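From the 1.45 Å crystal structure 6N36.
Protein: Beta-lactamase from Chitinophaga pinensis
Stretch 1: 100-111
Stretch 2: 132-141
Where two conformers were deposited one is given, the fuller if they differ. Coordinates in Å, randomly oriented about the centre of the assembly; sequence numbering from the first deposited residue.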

# COMPACT_ATOMS: atom_id res chain seq x y z
N HIS A 100 -14.16 13.08 4.80
CA HIS A 100 -15.02 13.00 3.60
C HIS A 100 -14.17 12.91 2.32
O HIS A 100 -14.63 13.23 1.23
N ALA A 101 -12.99 12.30 2.40
CA ALA A 101 -12.21 11.98 1.19
C ALA A 101 -12.91 10.90 0.36
O ALA A 101 -13.77 10.15 0.93
N LYS A 102 -12.59 10.87 -0.93
CA LYS A 102 -13.12 9.85 -1.86
C LYS A 102 -12.27 8.59 -1.74
O LYS A 102 -11.06 8.68 -1.87
N MET A 103 -12.91 7.46 -1.48
CA MET A 103 -12.23 6.13 -1.53
C MET A 103 -12.15 5.65 -2.97
O MET A 103 -13.20 5.40 -3.57
N MET A 104 -10.96 5.46 -3.50
CA MET A 104 -10.77 4.93 -4.87
C MET A 104 -10.05 3.57 -4.73
O MET A 104 -9.02 3.48 -4.02
N VAL A 105 -10.67 2.51 -5.25
CA VAL A 105 -10.24 1.11 -4.99
C VAL A 105 -10.31 0.31 -6.28
O VAL A 105 -11.27 0.49 -7.08
N ASN A 106 -9.29 -0.48 -6.51
CA ASN A 106 -9.27 -1.55 -7.52
C ASN A 106 -10.61 -2.28 -7.50
O ASN A 106 -11.04 -2.73 -6.48
N GLU A 107 -11.27 -2.36 -8.64
CA GLU A 107 -12.56 -3.06 -8.79
C GLU A 107 -12.46 -4.45 -8.16
O GLU A 107 -13.44 -4.88 -7.59
N LYS A 108 -11.29 -5.09 -8.26
CA LYS A 108 -11.12 -6.50 -7.82
C LYS A 108 -11.07 -6.60 -6.29
O LYS A 108 -11.23 -7.71 -5.80
N ASP A 109 -10.83 -5.48 -5.56
CA ASP A 109 -10.86 -5.50 -4.06
C ASP A 109 -12.09 -4.75 -3.53
O ASP A 109 -12.25 -4.66 -2.30
N ALA A 110 -12.95 -4.21 -4.38
CA ALA A 110 -14.07 -3.37 -3.89
C ALA A 110 -15.00 -4.16 -2.97
O ALA A 110 -15.41 -3.64 -1.91
N ALA A 111 -15.38 -5.40 -3.34
CA ALA A 111 -16.30 -6.18 -2.49
C ALA A 111 -15.64 -6.52 -1.16
O ALA A 111 -16.28 -6.35 -0.11
N PRO A 132 -15.97 -1.66 7.19
CA PRO A 132 -16.09 -1.60 5.75
C PRO A 132 -16.11 -0.18 5.19
O PRO A 132 -16.45 0.81 5.89
N VAL A 133 -15.67 -0.10 3.95
CA VAL A 133 -15.59 1.16 3.19
C VAL A 133 -16.21 0.95 1.81
O VAL A 133 -15.79 0.03 1.10
N LYS A 134 -17.17 1.79 1.43
CA LYS A 134 -17.73 1.79 0.06
C LYS A 134 -16.86 2.64 -0.88
O LYS A 134 -16.39 3.71 -0.46
N ALA A 135 -16.71 2.20 -2.11
CA ALA A 135 -15.89 2.86 -3.15
C ALA A 135 -16.62 4.06 -3.72
O ALA A 135 -17.82 3.92 -4.09
N ASP A 136 -15.90 5.18 -3.88
CA ASP A 136 -16.39 6.35 -4.65
C ASP A 136 -15.99 6.22 -6.12
O ASP A 136 -16.69 6.78 -6.98
N ARG A 137 -14.89 5.53 -6.41
CA ARG A 137 -14.42 5.26 -7.78
C ARG A 137 -13.82 3.86 -7.80
O ARG A 137 -13.10 3.51 -6.84
N LEU A 138 -14.20 3.08 -8.80
CA LEU A 138 -13.64 1.73 -9.01
C LEU A 138 -12.53 1.87 -10.05
O LEU A 138 -12.80 2.42 -11.16
N LEU A 139 -11.34 1.37 -9.74
CA LEU A 139 -10.14 1.55 -10.58
C LEU A 139 -9.86 0.25 -11.35
O LEU A 139 -10.06 -0.85 -10.79
N HIS A 140 -9.32 0.41 -12.57
CA HIS A 140 -8.83 -0.67 -13.46
C HIS A 140 -7.34 -0.53 -13.73
O HIS A 140 -6.77 0.53 -13.53
N ASP A 141 -6.73 -1.58 -14.23
CA ASP A 141 -5.29 -1.59 -14.53
C ASP A 141 -5.00 -0.39 -15.42
O ASP A 141 -5.71 -0.19 -16.48

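Asp136 opens the parallel pairing of the two strands with its own carboxylate: its m rotamer (chi1 -63°) brings OD2 2.9 Å from Met103 N, which donates to it, while Asp136 N gives a 2.7 Å hydrogen bond back to Met103 O. Arg137 N adds a weak 3.3 Å bond to that same Met103 O. Beyond this the ladder is regular, Val105 N to Arg137 O at 3.1 Å, Leu139 N to Val105 O at 2.8 Å and Glu107 N to Leu139 O at 2.9 Å, and the side chains of the bridged residues alternate between the two faces, Met104, Arg137, Asn106 and Leu139 on one, Val105 and Leu138 on the other. On the first face, Met104 (m, t, t) lays CG 3.9 Å from Arg137 CB and CB 4.0 Å from CD1 of Leu139 (m, t). On the other, Val105 (p) sets CG1 3.5 Å from Ala135 CB and 4.3 Å from CD2 of Leu138 (m, t); this CD2 also meets CB of the helical residue Ala110 at 3.5 Å. Met103 (chi1 t) places CG 3.8 Å from CG1 of Val133 (t), whose CB points toward stretch 1. A water donates to Ala110 O and Val133 O, its oxygen 2.8 Å from each. At the far end, Glu107 OE2 lies near the plane of the His140 ring, at its edge, 2.9 Å from His140 NE2.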

# COMPACT_ATOMS: atom_id res chain seq x y z
CB HIS A 100 -16.07 14.14 3.68
CG HIS A 100 -17.22 13.78 4.57
ND1 HIS A 100 -18.41 14.49 4.59
CD2 HIS A 100 -17.37 12.78 5.49
CE1 HIS A 100 -19.23 13.95 5.48
NE2 HIS A 100 -18.61 12.90 6.04
CB ALA A 101 -10.83 11.56 1.62
CB LYS A 102 -13.08 10.35 -3.31
CG LYS A 102 -13.97 11.55 -3.59
CD LYS A 102 -13.94 11.82 -5.08
CE LYS A 102 -14.38 13.20 -5.52
NZ LYS A 102 -13.77 13.53 -6.84
CB MET A 103 -12.97 5.07 -0.73
CG MET A 103 -12.20 3.77 -0.71
SD MET A 103 -10.82 3.82 0.46
CE MET A 103 -9.53 3.07 -0.55
CB MET A 104 -10.01 5.90 -5.75
CG MET A 104 -10.63 7.28 -5.73
SD MET A 104 -9.92 8.30 -7.03
CE MET A 104 -10.86 9.81 -6.84
CB VAL A 105 -11.01 0.44 -3.85
CG1 VAL A 105 -12.47 0.26 -4.17
CG2 VAL A 105 -10.36 -0.89 -3.45
CB ASN A 106 -8.10 -2.50 -7.25
CG ASN A 106 -7.78 -3.48 -8.35
OD1 ASN A 106 -8.66 -3.85 -9.12
ND2 ASN A 106 -6.58 -4.00 -8.32
CB GLU A 107 -12.96 -3.19 -10.27
CG GLU A 107 -11.81 -3.60 -11.17
CD GLU A 107 -12.14 -4.26 -12.50
OE1 GLU A 107 -11.25 -4.95 -13.06
OE2 GLU A 107 -13.27 -4.05 -12.99
CB LYS A 108 -9.88 -7.10 -8.49
CG LYS A 108 -9.95 -7.18 -10.01
CD LYS A 108 -8.65 -7.63 -10.65
CE LYS A 108 -8.34 -9.10 -10.43
NZ LYS A 108 -9.15 -9.97 -11.33
CB ASP A 109 -9.58 -4.93 -3.42
CG ASP A 109 -8.53 -5.97 -2.98
OD1 ASP A 109 -8.78 -7.21 -3.15
OD2 ASP A 109 -7.46 -5.53 -2.47
CB ALA A 110 -14.81 -2.79 -5.06
CB ALA A 111 -16.76 -7.42 -3.20
CB PRO A 132 -17.41 -2.28 5.40
CG PRO A 132 -18.03 -2.62 6.69
CD PRO A 132 -17.16 -2.21 7.85
CB VAL A 133 -14.16 1.69 3.07
CG1 VAL A 133 -14.20 3.06 2.42
CG2 VAL A 133 -13.38 1.68 4.40
CB LYS A 134 -19.14 2.39 0.12
CG LYS A 134 -20.11 1.53 0.92
CD LYS A 134 -21.57 1.98 0.76
CE LYS A 134 -22.52 1.18 1.63
NZ LYS A 134 -22.01 1.09 3.03
CB ALA A 135 -15.55 1.89 -4.25
CB ASP A 136 -15.91 7.62 -3.97
CG ASP A 136 -16.49 7.74 -2.57
OD1 ASP A 136 -17.73 7.97 -2.48
OD2 ASP A 136 -15.76 7.58 -1.59
CB ARG A 137 -13.42 6.30 -8.27
CG ARG A 137 -12.92 6.08 -9.68
CD ARG A 137 -12.05 7.22 -10.20
NE ARG A 137 -11.36 6.80 -11.41
CZ ARG A 137 -10.21 7.28 -11.87
NH1 ARG A 137 -9.59 8.27 -11.26
NH2 ARG A 137 -9.66 6.75 -12.95
CB LEU A 138 -14.75 0.79 -9.50
CG LEU A 138 -15.91 0.55 -8.53
CD1 LEU A 138 -17.02 -0.25 -9.21
CD2 LEU A 138 -15.45 -0.16 -7.27
CB LEU A 139 -8.96 1.87 -9.67
CG LEU A 139 -9.05 3.16 -8.86
CD1 LEU A 139 -7.94 3.19 -7.81
CD2 LEU A 139 -9.02 4.38 -9.79
CB HIS A 140 -9.64 -0.66 -14.77
CG HIS A 140 -11.10 -0.74 -14.51
ND1 HIS A 140 -11.88 0.39 -14.35
CD2 HIS A 140 -11.89 -1.79 -14.22
CE1 HIS A 140 -13.12 0.02 -14.06
NE2 HIS A 140 -13.15 -1.30 -13.98
CB ASP A 141 -4.86 -2.92 -15.16
CG ASP A 141 -3.36 -3.00 -15.33
OD1 ASP A 141 -2.63 -2.70 -14.37
OD2 ASP A 141 -2.88 -3.37 -16.43
O HOH W 1 -15.54 -0.85 -1.57